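Local coordinates for protein beta sliding clamp (Streptococcus pneumoniae, PDB 2AWA) that probably tethers DNA polymerases and other proteins to DNA as a ring-shaped head-to-tail homodimer, making replication processive, at residues Ile14-Lys20 / Val104-Glu110; Ile158-Phe163 / Ser219-Phe223; Asn273-Phe278 / Thr329-Glu335; Leu353-Thr359 / Leu371-Asp375. One frame throughout, in Å; residues are numbered along the deposited sequence.

How the contacts relate
Following the chain from its N terminus, the four contacts come strictly in series: each closes before the next opens, so none nests in or crosses another. Contact 1 closes an 83-residue loop in the N-terminal domain by pairing two strands. Contact 2 brings together the two helices of the central domain across 55 residues, about 35 Å from contact 1, centre to centre. Contacts 3 and 4, 13 Å apart between centres, lie in the C-terminal domain, closing loops of 50 and 11 residues within one sheet, where strands 274-279 and 357-362 are neighbours. That sheet also includes central-domain strands, joining the two domains; contact 2 meets contact 4 at E160 and N354.

Contact 1 (Ile14-Lys20 / Val104-Glu110); sequences IHFSINK and VTLDFKE
At the apolar centre the rings of F16 (chi1 p) and F108 (chi1 t) form an offset stack, centroids 4.5 Å apart and planes at 18°; F108 CB lies over the F16 ring, 3.6 Å from its centroid, a CH-pi contact. I14 CG2 extends this cluster to F108 CD1 (3.6 Å), and I18 CG2 meets L106 CG at 4.0 Å on the same face. Strands 15-19 and 105-110 run antiparallel (160°, axes 4.6 Å apart). F16-F108 (F16 N to F108 O 3.0 Å, F108 N to F16 O 2.8 Å) and I18-L106 (I18 N to L106 O 3.2 Å, L106 N to I18 O 2.8 Å) are hydrogen-bonded pairs, alternating with the non-hydrogen-bonded pairs H15-K109, S17-D107 and N19-T105. H15, S17, D107 and K109 occupy the opposite face, where H15 NE2 donates to D107 OD2 (2.8 Å). At the ends, I14 N donates to E110 OE1 (3.0 Å), E110 N to I14 O (2.8 Å), and K20 N to V104 O (2.6 Å). N19 is the N-cap of helix 20-31, its OD1 accepting from L22 N. In this antiparallel sheet of the N-terminal domain, strand 80-83 flanks 15-19 and strand 115-120 flanks 105-111.

Contact 2 (Ile158-Phe163 / Ser219-Phe223); sequences INETAF and SLREF
I158 (chi1 m, chi2 t) points from helix 151-161 at helix 217-226 and overlaps two residues there: its CG1 lies 3.9 Å from L220 CB and its CD1 3.6 Å from F223 CD1. The nearest CA atoms are those of I158 and L220, 6.5 Å apart. I158 to T161 lie on helix 151-161 and 219-223 on helix 217-226; T161 N and A162 N bond back to I158 O (3.2 and 3.1 Å), and F223 N to S219 O (2.9 Å). R221 leaves its helix sideways (chi1 m, chi2 m, chi3 t) and bends across the gap, so that A162 CB lies over one face of the guanidinium, 4.2 Å from R221 CZ, while R221 NH2 comes to 3.7 Å from F163 CB. One water accepts from R221 NH1 (3.0 Å) and donates to N159 OD1 (3.0 Å). This helix pair belongs to the central domain; in this family such helices line the DNA channel. An apolar core around I158 gives way to a water-bridged polar margin at R221 and N159.

Contact 3 (Asn273-Phe278 / Thr329-Glu335); sequences NTTITF and TDQVTGE
A very short hydrogen bond of 2.5 Å joins T275 OG1 to T333 OG1, on paired residues of strands 274-278 and 331-334. Both threonines have chi1 p, which brings the hydroxyls together on the face shared with T277 and Q331. A water extends this polar patch, lying 3.2 Å from T275 OG1 and 2.7 Å from T277 OG1, which also bonds T359 OG1, and accepting from Q331 NE2 (3.0 Å). The strands run antiparallel at 175°, axes 4.7 Å apart. T275 and T333 are a hydrogen-bonded pair (T275 N to T333 O 3.2 Å, T333 N to T275 O 3.1 Å); T277 N bonds Q331 O at 2.9 Å. On the opposite face I276 CG2 meets V332 CG2 at 4.1 Å, over V311 and I306. At the far end, T274 OG1 donates to E335 O (2.7 Å) and E335 N to N273 O (3.3 Å). G334, at phi/psi 94/-149, puts its CA 3.0 Å from N273 O, where a CB would clash. T277 O accepts from D330 N (2.9 Å) and weakly from Q331 N (3.5 Å), so two residues face one: a classic beta bulge, here leading into strand 331-334, outermost within this chain in an antiparallel sheet.

Contact 4 (Leu353-Thr359 / Leu371-Asp375); sequences LNSEKVT and LVPAD
Three backbone hydrogen bonds tie the pair: T359 N to V372 O (2.9 Å), V372 N to T359 O (3.0 Å) and A374 N to K357 O (3.1 Å, nearly straight at 175°). K357 O also accepts from S355 OG (2.7 Å; chi1 p), so one carbonyl serves both a strand bond and the turn leading into strand 357-359. The strands are antiparallel at 142°, a marked twist, with axes 4.7 Å apart. T359 and V372 form the hydrogen-bonded pair, T359 CB lying 4.0 Å from V372 CG2, and V358 and P373 the next, non-hydrogen-bonded pair (CA-CA 4.6 Å), a position where the missing NH of proline costs no bond to this partner. Packing spreads from there: L353 CD2 meets P373 CD at 3.9 Å, S355 OG approaches P373 CB to 3.3 Å, A374 CB sits 3.5 Å from T359 OG1 and 3.8 Å from K357 CB, and V358 CG2 touches L371 CB at 4.2 Å. The geometry is that of a beta hairpin, 357-362 with 369-373. Strand 274-279 flanks it on one side, where T359 OG1 bonds T277 OG1, and strand 379-384 on the other; helix 343-351 packs against V358 and L371.

Contact 1 (Ile14-Lys20 / Val104-Glu110)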
loop_
_atom_site.group_PDB
_atom_site.type_symbol
_atom_site.label_atom_id
_atom_site.label_comp_id
_atom_site.label_asym_id
_atom_site.label_seq_id
_atom_site.Cartn_x
_atom_site.Cartn_y
_atom_site.Cartn_z
ATOM N N ILE B 14 13.755 25.974 -24.793
ATOM C CA ILE B 14 13.295 24.628 -25.127
ATOM C C ILE B 14 11.982 24.630 -25.895
ATOM O O ILE B 14 11.096 25.420 -25.613
ATOM C CB ILE B 14 13.142 23.763 -23.859
ATOM C CG1 ILE B 14 14.527 23.478 -23.248
ATOM C CG2 ILE B 14 12.446 22.444 -24.181
ATOM C CD1 ILE B 14 14.517 23.231 -21.742
ATOM N N HIS B 15 11.894 23.767 -26.900
ATOM C CA HIS B 15 10.627 23.380 -27.491
ATOM C C HIS B 15 10.717 22.021 -28.165
ATOM O O HIS B 15 11.417 21.850 -29.140
ATOM C CB HIS B 15 10.114 24.408 -28.492
ATOM C CG HIS B 15 8.718 24.130 -28.965
ATOM N ND1 HIS B 15 8.188 24.697 -30.104
ATOM C CD2 HIS B 15 7.749 23.331 -28.461
ATOM C CE1 HIS B 15 6.952 24.267 -30.274
ATOM N NE2 HIS B 15 6.663 23.435 -29.293
ATOM N N PHE B 16 9.989 21.055 -27.631
ATOM C CA PHE B 16 9.891 19.741 -28.247
ATOM C C PHE B 16 8.531 19.132 -27.966
ATOM O O PHE B 16 7.766 19.634 -27.121
ATOM C CB PHE B 16 10.982 18.809 -27.714
ATOM C CG PHE B 16 10.833 18.471 -26.261
ATOM C CD1 PHE B 16 10.088 17.378 -25.865
ATOM C CD2 PHE B 16 11.428 19.253 -25.293
ATOM C CE1 PHE B 16 9.951 17.068 -24.538
ATOM C CE2 PHE B 16 11.284 18.951 -23.948
ATOM C CZ PHE B 16 10.549 17.855 -23.577
ATOM N N SER B 17 8.241 18.045 -28.680
ATOM C CA SER B 17 7.038 17.244 -28.420
ATOM C C SER B 17 7.419 15.768 -28.400
ATOM O O SER B 17 8.432 15.381 -28.995
ATOM C CB SER B 17 5.962 17.511 -29.469
ATOM O OG SER B 17 6.439 17.124 -30.742
ATOM N N ILE B 18 6.589 14.965 -27.726
ATOM C CA ILE B 18 6.946 13.607 -27.358
ATOM C C ILE B 18 5.729 12.802 -26.967
ATOM O O ILE B 18 4.710 13.363 -26.572
ATOM C CB ILE B 18 7.901 13.632 -26.141
ATOM C CG1 ILE B 18 8.561 12.266 -25.924
ATOM C CG2 ILE B 18 7.152 14.082 -24.869
ATOM C CD1 ILE B 18 9.821 12.348 -25.132
ATOM N N ASN B 19 5.858 11.484 -27.038
ATOM C CA ASN B 19 4.807 10.554 -26.614
ATOM C C ASN B 19 4.720 10.565 -25.072
ATOM O O ASN B 19 5.699 10.323 -24.392
ATOM C CB ASN B 19 5.100 9.162 -27.233
ATOM C CG ASN B 19 4.320 8.027 -26.594
ATOM O OD1 ASN B 19 4.726 7.481 -25.567
ATOM N ND2 ASN B 19 3.225 7.624 -27.230
ATOM N N LYS B 20 3.553 10.884 -24.519
ATOM C CA LYS B 20 3.415 11.035 -23.063
ATOM C C LYS B 20 3.942 9.836 -22.279
ATOM O O LYS B 20 4.683 10.017 -21.312
ATOM C CB LYS B 20 1.970 11.335 -22.645
ATOM C CG LYS B 20 1.782 11.483 -21.094
ATOM C CD LYS B 20 0.316 11.524 -20.672
ATOM C CE LYS B 20 -0.282 10.135 -20.612
ATOM N NZ LYS B 20 -1.767 10.167 -20.573
ATOM N N VAL B 104 -2.039 11.282 -25.939
ATOM C CA VAL B 104 -0.914 10.375 -26.183
ATOM C C VAL B 104 0.437 11.092 -26.373
ATOM O O VAL B 104 1.488 10.542 -26.043
ATOM C CB VAL B 104 -1.218 9.476 -27.437
ATOM C CG1 VAL B 104 0.050 8.850 -28.031
ATOM C CG2 VAL B 104 -2.212 8.384 -27.081
ATOM N N THR B 105 0.413 12.288 -26.948
ATOM C CA THR B 105 1.607 13.108 -27.100
ATOM C C THR B 105 1.421 14.405 -26.346
ATOM O O THR B 105 0.301 14.756 -25.943
ATOM C CB THR B 105 1.913 13.466 -28.583
ATOM O OG1 THR B 105 0.881 14.310 -29.123
ATOM C CG2 THR B 105 2.055 12.205 -29.443
ATOM N N LEU B 106 2.517 15.133 -26.167
ATOM C CA LEU B 106 2.429 16.425 -25.519
ATOM C C LEU B 106 3.463 17.407 -26.010
ATOM O O LEU B 106 4.542 17.022 -26.462
ATOM C CB LEU B 106 2.544 16.254 -24.009
ATOM C CG LEU B 106 3.909 15.935 -23.409
ATOM C CD1 LEU B 106 4.579 17.189 -22.870
ATOM C CD2 LEU B 106 3.726 14.940 -22.292
ATOM N N ASP B 107 3.112 18.685 -25.902
ATOM C CA ASP B 107 3.994 19.762 -26.286
ATOM C C ASP B 107 4.685 20.334 -25.069
ATOM O O ASP B 107 4.050 20.596 -24.071
ATOM C CB ASP B 107 3.219 20.863 -26.998
ATOM C CG ASP B 107 4.101 21.668 -27.927
ATOM O OD1 ASP B 107 4.314 21.216 -29.072
ATOM O OD2 ASP B 107 4.597 22.738 -27.503
ATOM N N PHE B 108 5.992 20.524 -25.168
ATOM C CA PHE B 108 6.804 21.044 -24.082
ATOM C C PHE B 108 7.473 22.310 -24.603
ATOM O O PHE B 108 8.434 22.219 -25.364
ATOM C CB PHE B 108 7.854 19.991 -23.712
ATOM C CG PHE B 108 8.624 20.289 -22.450
ATOM C CD1 PHE B 108 9.499 21.373 -22.380
ATOM C CD2 PHE B 108 8.515 19.446 -21.350
ATOM C CE1 PHE B 108 10.217 21.631 -21.245
ATOM C CE2 PHE B 108 9.247 19.703 -20.183
ATOM C CZ PHE B 108 10.099 20.793 -20.133
ATOM N N LYS B 109 6.966 23.482 -24.211
ATOM C CA LYS B 109 7.511 24.769 -24.704
ATOM C C LYS B 109 7.944 25.693 -23.581
ATOM O O LYS B 109 7.125 26.105 -22.763
ATOM C CB LYS B 109 6.494 25.519 -25.576
ATOM C CG LYS B 109 7.067 26.802 -26.190
ATOM C CD LYS B 109 6.102 27.507 -27.143
ATOM C CE LYS B 109 6.676 28.864 -27.579
ATOM N NZ LYS B 109 5.683 29.766 -28.247
ATOM N N GLU B 110 9.231 26.022 -23.556
ATOM C CA GLU B 110 9.746 27.032 -22.634
ATOM C C GLU B 110 9.338 28.426 -23.096
ATOM O O GLU B 110 9.269 28.696 -24.292
ATOM C CB GLU B 110 11.286 26.966 -22.508
ATOM C CG GLU B 110 11.881 28.005 -21.537
ATOM C CD GLU B 110 13.379 27.877 -21.326
ATOM O OE1 GLU B 110 14.036 27.014 -21.955
ATOM O OE2 GLU B 110 13.908 28.675 -20.527
#

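Contact 2 (Ile158-Phe163 / Ser219-Phe223)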
loop_
_atom_site.group_PDB
_atom_site.type_symbol
_atom_site.label_atom_id
_atom_site.label_comp_id
_atom_site.label_asym_id
_atom_site.label_seq_id
_atom_site.Cartn_x
_atom_site.Cartn_y
_atom_site.Cartn_z
ATOM N N ILE B 158 22.904 -9.244 -6.417
ATOM C CA ILE B 158 22.334 -8.264 -5.531
ATOM C C ILE B 158 21.320 -8.915 -4.621
ATOM O O ILE B 158 21.404 -8.742 -3.425
ATOM C CB ILE B 158 21.746 -7.072 -6.292
ATOM C CG1 ILE B 158 22.875 -6.286 -6.961
ATOM C CG2 ILE B 158 21.028 -6.151 -5.349
ATOM C CD1 ILE B 158 22.433 -5.343 -8.074
ATOM N N ASN B 159 20.397 -9.705 -5.153
ATOM C CA ASN B 159 19.388 -10.349 -4.291
ATOM C C ASN B 159 19.971 -11.391 -3.344
ATOM O O ASN B 159 19.419 -11.634 -2.251
ATOM C CB ASN B 159 18.274 -10.984 -5.119
ATOM C CG ASN B 159 17.246 -9.996 -5.524
ATOM O OD1 ASN B 159 16.823 -9.160 -4.714
ATOM N ND2 ASN B 159 16.842 -10.048 -6.794
ATOM N N GLU B 160 21.074 -12.011 -3.765
ATOM C CA GLU B 160 21.755 -12.953 -2.897
ATOM C C GLU B 160 22.654 -12.336 -1.797
ATOM O O GLU B 160 22.974 -13.019 -0.848
ATOM C CB GLU B 160 22.520 -13.949 -3.729
ATOM C CG GLU B 160 21.587 -14.960 -4.384
ATOM C CD GLU B 160 22.276 -15.829 -5.439
ATOM O OE1 GLU B 160 23.408 -15.469 -5.879
ATOM O OE2 GLU B 160 21.664 -16.868 -5.808
ATOM N N THR B 161 23.005 -11.052 -1.870
ATOM C CA THR B 161 23.986 -10.503 -0.907
ATOM C C THR B 161 23.629 -9.196 -0.172
ATOM O O THR B 161 23.908 -9.069 1.013
ATOM C CB THR B 161 25.382 -10.343 -1.575
ATOM O OG1 THR B 161 25.300 -9.389 -2.626
ATOM C CG2 THR B 161 25.828 -11.638 -2.163
ATOM N N ALA B 162 23.021 -8.235 -0.854
ATOM C CA ALA B 162 22.797 -6.894 -0.271
ATOM C C ALA B 162 21.980 -6.854 1.050
ATOM O O ALA B 162 22.138 -5.957 1.861
ATOM C CB ALA B 162 22.153 -6.011 -1.298
ATOM N N PHE B 163 21.105 -7.813 1.267
ATOM C CA PHE B 163 20.336 -7.826 2.512
ATOM C C PHE B 163 21.220 -8.107 3.773
ATOM O O PHE B 163 20.837 -7.801 4.905
ATOM C CB PHE B 163 19.215 -8.868 2.396
ATOM C CG PHE B 163 19.712 -10.236 2.459
ATOM C CD1 PHE B 163 19.937 -10.838 3.688
ATOM C CD2 PHE B 163 20.079 -10.894 1.311
ATOM C CE1 PHE B 163 20.467 -12.096 3.758
ATOM C CE2 PHE B 163 20.608 -12.141 1.368
ATOM C CZ PHE B 163 20.801 -12.753 2.584
ATOM N N SER B 219 22.501 1.657 -3.196
ATOM C CA SER B 219 22.762 1.915 -4.592
ATOM C C SER B 219 22.423 0.683 -5.402
ATOM O O SER B 219 21.787 0.777 -6.454
ATOM C CB SER B 219 24.216 2.313 -4.799
ATOM O OG SER B 219 24.497 3.544 -4.158
ATOM N N LEU B 220 22.832 -0.488 -4.920
ATOM C CA LEU B 220 22.589 -1.722 -5.669
ATOM C C LEU B 220 21.085 -2.010 -5.809
ATOM O O LEU B 220 20.645 -2.478 -6.856
ATOM C CB LEU B 220 23.295 -2.903 -5.017
ATOM C CG LEU B 220 24.814 -2.861 -5.061
ATOM C CD1 LEU B 220 25.406 -3.842 -4.055
ATOM C CD2 LEU B 220 25.343 -3.138 -6.462
ATOM N N ARG B 221 20.295 -1.737 -4.775
ATOM C CA ARG B 221 18.846 -1.911 -4.889
ATOM C C ARG B 221 18.279 -1.002 -5.980
ATOM O O ARG B 221 17.380 -1.399 -6.700
ATOM C CB ARG B 221 18.110 -1.619 -3.578
ATOM C CG ARG B 221 18.486 -2.464 -2.363
ATOM C CD ARG B 221 18.346 -3.954 -2.627
ATOM N NE ARG B 221 18.066 -4.704 -1.395
ATOM C CZ ARG B 221 17.932 -6.031 -1.320
ATOM N NH1 ARG B 221 18.064 -6.800 -2.396
ATOM N NH2 ARG B 221 17.666 -6.593 -0.148
ATOM N N GLU B 222 18.789 0.213 -6.110
ATOM C CA GLU B 222 18.329 1.081 -7.179
ATOM C C GLU B 222 18.789 0.586 -8.540
ATOM O O GLU B 222 18.066 0.738 -9.524
ATOM C CB GLU B 222 18.791 2.530 -6.988
ATOM C CG GLU B 222 18.130 3.269 -5.841
ATOM C CD GLU B 222 16.612 3.264 -5.871
ATOM O OE1 GLU B 222 16.011 3.082 -6.948
ATOM O OE2 GLU B 222 16.012 3.453 -4.795
ATOM N N PHE B 223 19.991 0.021 -8.610
ATOM C CA PHE B 223 20.469 -0.545 -9.856
ATOM C C PHE B 223 19.442 -1.521 -10.404
ATOM O O PHE B 223 19.130 -1.497 -11.597
ATOM C CB PHE B 223 21.808 -1.269 -9.680
ATOM C CG PHE B 223 22.162 -2.112 -10.852
ATOM C CD1 PHE B 223 21.670 -3.392 -10.975
ATOM C CD2 PHE B 223 22.900 -1.593 -11.875
ATOM C CE1 PHE B 223 21.943 -4.141 -12.093
ATOM C CE2 PHE B 223 23.167 -2.331 -12.975
ATOM C CZ PHE B 223 22.685 -3.609 -13.081
HETATM O O HOH W 1 17.169 -6.181 -5.154
#

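Contact 3 (Asn273-Phe278 / Thr329-Glu335)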
loop_
_atom_site.group_PDB
_atom_site.type_symbol
_atom_site.label_atom_id
_atom_site.label_comp_id
_atom_site.label_asym_id
_atom_site.label_seq_id
_atom_site.Cartn_x
_atom_site.Cartn_y
_atom_site.Cartn_z
ATOM N N ASN B 273 29.824 -30.754 12.926
ATOM C CA ASN B 273 29.375 -31.887 13.734
ATOM C C ASN B 273 27.970 -32.319 13.378
ATOM O O ASN B 273 27.650 -33.490 13.467
ATOM C CB ASN B 273 29.418 -31.519 15.202
ATOM C CG ASN B 273 30.774 -31.078 15.620
ATOM O OD1 ASN B 273 31.733 -31.844 15.526
ATOM N ND2 ASN B 273 30.890 -29.831 16.051
ATOM N N THR B 274 27.140 -31.359 12.975
ATOM C CA THR B 274 25.747 -31.599 12.649
ATOM C C THR B 274 25.431 -30.948 11.314
ATOM O O THR B 274 25.874 -29.834 11.054
ATOM C CB THR B 274 24.835 -30.972 13.720
ATOM O OG1 THR B 274 25.049 -31.628 14.968
ATOM C CG2 THR B 274 23.369 -31.097 13.345
ATOM N N THR B 275 24.675 -31.644 10.472
ATOM C CA THR B 275 24.034 -31.011 9.326
ATOM C C THR B 275 22.535 -31.372 9.291
ATOM O O THR B 275 22.122 -32.400 9.838
ATOM C CB THR B 275 24.683 -31.404 8.012
ATOM O OG1 THR B 275 24.266 -32.723 7.656
ATOM C CG2 THR B 275 26.206 -31.337 8.112
ATOM N N ILE B 276 21.730 -30.507 8.680
ATOM C CA ILE B 276 20.321 -30.777 8.458
ATOM C C ILE B 276 19.926 -30.288 7.076
ATOM O O ILE B 276 20.346 -29.215 6.651
ATOM C CB ILE B 276 19.431 -30.064 9.467
ATOM C CG1 ILE B 276 19.820 -30.466 10.883
ATOM C CG2 ILE B 276 17.989 -30.452 9.223
ATOM C CD1 ILE B 276 19.161 -29.656 11.959
ATOM N N THR B 277 19.105 -31.058 6.375
ATOM C CA THR B 277 18.690 -30.656 5.047
ATOM C C THR B 277 17.182 -30.479 5.011
ATOM O O THR B 277 16.412 -31.409 5.257
ATOM C CB THR B 277 19.211 -31.624 3.978
ATOM O OG1 THR B 277 20.642 -31.708 4.088
ATOM C CG2 THR B 277 18.879 -31.108 2.601
ATOM N N PHE B 278 16.775 -29.254 4.715
ATOM C CA PHE B 278 15.402 -28.832 4.894
ATOM C C PHE B 278 14.782 -28.464 3.579
ATOM O O PHE B 278 15.478 -28.044 2.658
ATOM C CB PHE B 278 15.360 -27.561 5.708
ATOM C CG PHE B 278 15.573 -27.734 7.172
ATOM C CD1 PHE B 278 14.518 -28.115 8.002
ATOM C CD2 PHE B 278 16.794 -27.378 7.752
ATOM C CE1 PHE B 278 14.701 -28.205 9.407
ATOM C CE2 PHE B 278 16.981 -27.461 9.129
ATOM C CZ PHE B 278 15.939 -27.891 9.954
ATOM N N THR B 329 12.130 -32.937 8.045
ATOM C CA THR B 329 13.446 -32.791 7.419
ATOM C C THR B 329 13.723 -33.889 6.393
ATOM O O THR B 329 13.293 -35.023 6.557
ATOM C CB THR B 329 14.578 -32.792 8.467
ATOM O OG1 THR B 329 14.709 -34.092 9.026
ATOM C CG2 THR B 329 14.287 -31.845 9.578
ATOM N N ASP B 330 14.444 -33.535 5.336
ATOM C CA ASP B 330 14.935 -34.501 4.363
ATOM C C ASP B 330 15.975 -35.397 5.039
ATOM O O ASP B 330 15.962 -36.603 4.852
ATOM C CB ASP B 330 15.525 -33.782 3.128
ATOM C CG ASP B 330 16.054 -34.746 2.061
ATOM O OD1 ASP B 330 15.288 -35.630 1.615
ATOM O OD2 ASP B 330 17.237 -34.618 1.648
ATOM N N GLN B 331 16.847 -34.819 5.854
ATOM C CA GLN B 331 18.001 -35.555 6.387
ATOM C C GLN B 331 18.611 -34.875 7.604
ATOM O O GLN B 331 18.790 -33.664 7.596
ATOM C CB GLN B 331 19.081 -35.668 5.302
ATOM C CG GLN B 331 20.349 -36.391 5.760
ATOM C CD GLN B 331 21.281 -36.753 4.609
ATOM O OE1 GLN B 331 21.305 -37.898 4.158
ATOM N NE2 GLN B 331 22.050 -35.775 4.131
ATOM N N VAL B 332 18.939 -35.646 8.635
ATOM C CA VAL B 332 19.703 -35.125 9.764
ATOM C C VAL B 332 20.886 -36.023 10.021
ATOM O O VAL B 332 20.712 -37.217 10.232
ATOM C CB VAL B 332 18.879 -35.069 11.045
ATOM C CG1 VAL B 332 19.730 -34.558 12.207
ATOM C CG2 VAL B 332 17.667 -34.190 10.850
ATOM N N THR B 333 22.085 -35.451 9.991
ATOM C CA THR B 333 23.301 -36.179 10.313
ATOM C C THR B 333 23.985 -35.530 11.494
ATOM O O THR B 333 23.740 -34.368 11.812
ATOM C CB THR B 333 24.337 -36.141 9.166
ATOM O OG1 THR B 333 24.750 -34.788 8.945
ATOM C CG2 THR B 333 23.784 -36.746 7.877
ATOM N N GLY B 334 24.877 -36.285 12.117
ATOM C CA GLY B 334 25.760 -35.748 13.133
ATOM C C GLY B 334 25.181 -35.940 14.506
ATOM O O GLY B 334 24.445 -36.891 14.742
ATOM N N GLU B 335 25.491 -35.024 15.410
ATOM C CA GLU B 335 25.134 -35.207 16.802
ATOM C C GLU B 335 24.040 -34.257 17.216
ATOM O O GLU B 335 23.687 -33.339 16.488
ATOM C CB GLU B 335 26.363 -35.087 17.708
ATOM C CG GLU B 335 27.196 -33.828 17.525
ATOM C CD GLU B 335 28.463 -33.850 18.376
ATOM O OE1 GLU B 335 28.900 -34.965 18.780
ATOM O OE2 GLU B 335 29.014 -32.746 18.635
HETATM O O HOH W 2 21.715 -33.427 5.934
#

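Contact 4 (Leu353-Thr359 / Leu371-Asp375)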
loop_
_atom_site.group_PDB
_atom_site.type_symbol
_atom_site.label_atom_id
_atom_site.label_comp_id
_atom_site.label_asym_id
_atom_site.label_seq_id
_atom_site.Cartn_x
_atom_site.Cartn_y
_atom_site.Cartn_z
ATOM N N LEU B 353 17.443 -17.851 -1.282
ATOM C CA LEU B 353 17.725 -19.048 -2.065
ATOM C C LEU B 353 16.719 -19.205 -3.195
ATOM O O LEU B 353 15.552 -18.819 -3.045
ATOM C CB LEU B 353 17.698 -20.297 -1.192
ATOM C CG LEU B 353 18.630 -20.271 0.022
ATOM C CD1 LEU B 353 18.163 -21.292 1.041
ATOM C CD2 LEU B 353 20.064 -20.513 -0.382
ATOM N N ASN B 354 17.186 -19.748 -4.327
ATOM C CA ASN B 354 16.307 -20.131 -5.427
ATOM C C ASN B 354 16.060 -21.652 -5.487
ATOM O O ASN B 354 15.409 -22.132 -6.402
ATOM C CB ASN B 354 16.875 -19.623 -6.760
ATOM C CG ASN B 354 16.992 -18.085 -6.812
ATOM O OD1 ASN B 354 16.039 -17.370 -6.478
ATOM N ND2 ASN B 354 18.162 -17.578 -7.245
ATOM N N SER B 355 16.554 -22.404 -4.504
ATOM C CA SER B 355 16.469 -23.867 -4.526
ATOM C C SER B 355 15.356 -24.435 -3.664
ATOM O O SER B 355 14.916 -23.815 -2.695
ATOM C CB SER B 355 17.792 -24.480 -4.083
ATOM O OG SER B 355 18.063 -24.192 -2.737
ATOM N N GLU B 356 14.924 -25.641 -4.017
ATOM C CA GLU B 356 13.894 -26.347 -3.261
ATOM C C GLU B 356 14.359 -26.683 -1.848
ATOM O O GLU B 356 13.569 -26.681 -0.921
ATOM C CB GLU B 356 13.494 -27.633 -3.990
ATOM C CG GLU B 356 12.291 -28.336 -3.370
ATOM C CD GLU B 356 11.916 -29.648 -4.054
ATOM O OE1 GLU B 356 12.177 -29.816 -5.269
ATOM O OE2 GLU B 356 11.344 -30.521 -3.363
ATOM N N LYS B 357 15.642 -26.974 -1.686
ATOM C CA LYS B 357 16.152 -27.503 -0.436
ATOM C C LYS B 357 17.365 -26.732 0.028
ATOM O O LYS B 357 18.013 -26.055 -0.766
ATOM C CB LYS B 357 16.494 -28.992 -0.575
ATOM C CG LYS B 357 15.400 -29.938 -0.094
ATOM C CD LYS B 357 15.678 -31.414 -0.472
ATOM C CE LYS B 357 14.855 -31.867 -1.690
ATOM N NZ LYS B 357 14.932 -33.339 -1.935
ATOM N N VAL B 358 17.628 -26.807 1.333
ATOM C CA VAL B 358 18.730 -26.079 1.952
ATOM C C VAL B 358 19.467 -26.975 2.933
ATOM O O VAL B 358 18.858 -27.640 3.771
ATOM C CB VAL B 358 18.257 -24.783 2.668
ATOM C CG1 VAL B 358 17.283 -25.083 3.816
ATOM C CG2 VAL B 358 19.448 -23.975 3.186
ATOM N N THR B 359 20.786 -27.007 2.808
ATOM C CA THR B 359 21.595 -27.700 3.789
ATOM C C THR B 359 22.214 -26.717 4.763
ATOM O O THR B 359 22.974 -25.853 4.360
ATOM C CB THR B 359 22.670 -28.498 3.118
ATOM O OG1 THR B 359 22.036 -29.534 2.371
ATOM C CG2 THR B 359 23.590 -29.118 4.149
ATOM N N LEU B 371 24.707 -21.998 5.717
ATOM C CA LEU B 371 23.577 -22.467 4.912
ATOM C C LEU B 371 23.927 -22.375 3.439
ATOM O O LEU B 371 24.322 -21.303 2.976
ATOM C CB LEU B 371 22.337 -21.605 5.095
ATOM C CG LEU B 371 21.701 -21.308 6.433
ATOM C CD1 LEU B 371 22.447 -20.196 7.173
ATOM C CD2 LEU B 371 20.282 -20.901 6.155
ATOM N N VAL B 372 23.711 -23.468 2.707
ATOM C CA VAL B 372 23.897 -23.511 1.248
ATOM C C VAL B 372 22.664 -24.110 0.581
ATOM O O VAL B 372 21.927 -24.873 1.206
ATOM C CB VAL B 372 25.130 -24.372 0.821
ATOM C CG1 VAL B 372 26.409 -23.855 1.467
ATOM C CG2 VAL B 372 24.924 -25.824 1.188
ATOM N N PRO B 373 22.437 -23.768 -0.690
ATOM C CA PRO B 373 21.423 -24.496 -1.426
ATOM C C PRO B 373 21.876 -25.923 -1.661
ATOM O O PRO B 373 23.035 -26.166 -2.026
ATOM C CB PRO B 373 21.289 -23.724 -2.744
ATOM C CG PRO B 373 22.497 -22.895 -2.855
ATOM C CD PRO B 373 23.062 -22.704 -1.487
ATOM N N ALA B 374 20.959 -26.858 -1.429
ATOM C CA ALA B 374 21.259 -28.280 -1.547
ATOM C C ALA B 374 21.152 -28.750 -2.991
ATOM O O ALA B 374 20.271 -28.303 -3.746
ATOM C CB ALA B 374 20.330 -29.087 -0.661
ATOM N N ASP B 375 22.058 -29.662 -3.349
ATOM C CA ASP B 375 22.078 -30.314 -4.660
ATOM C C ASP B 375 22.238 -29.305 -5.815
ATOM O O ASP B 375 21.397 -29.244 -6.711
ATOM C CB ASP B 375 20.816 -31.186 -4.838
#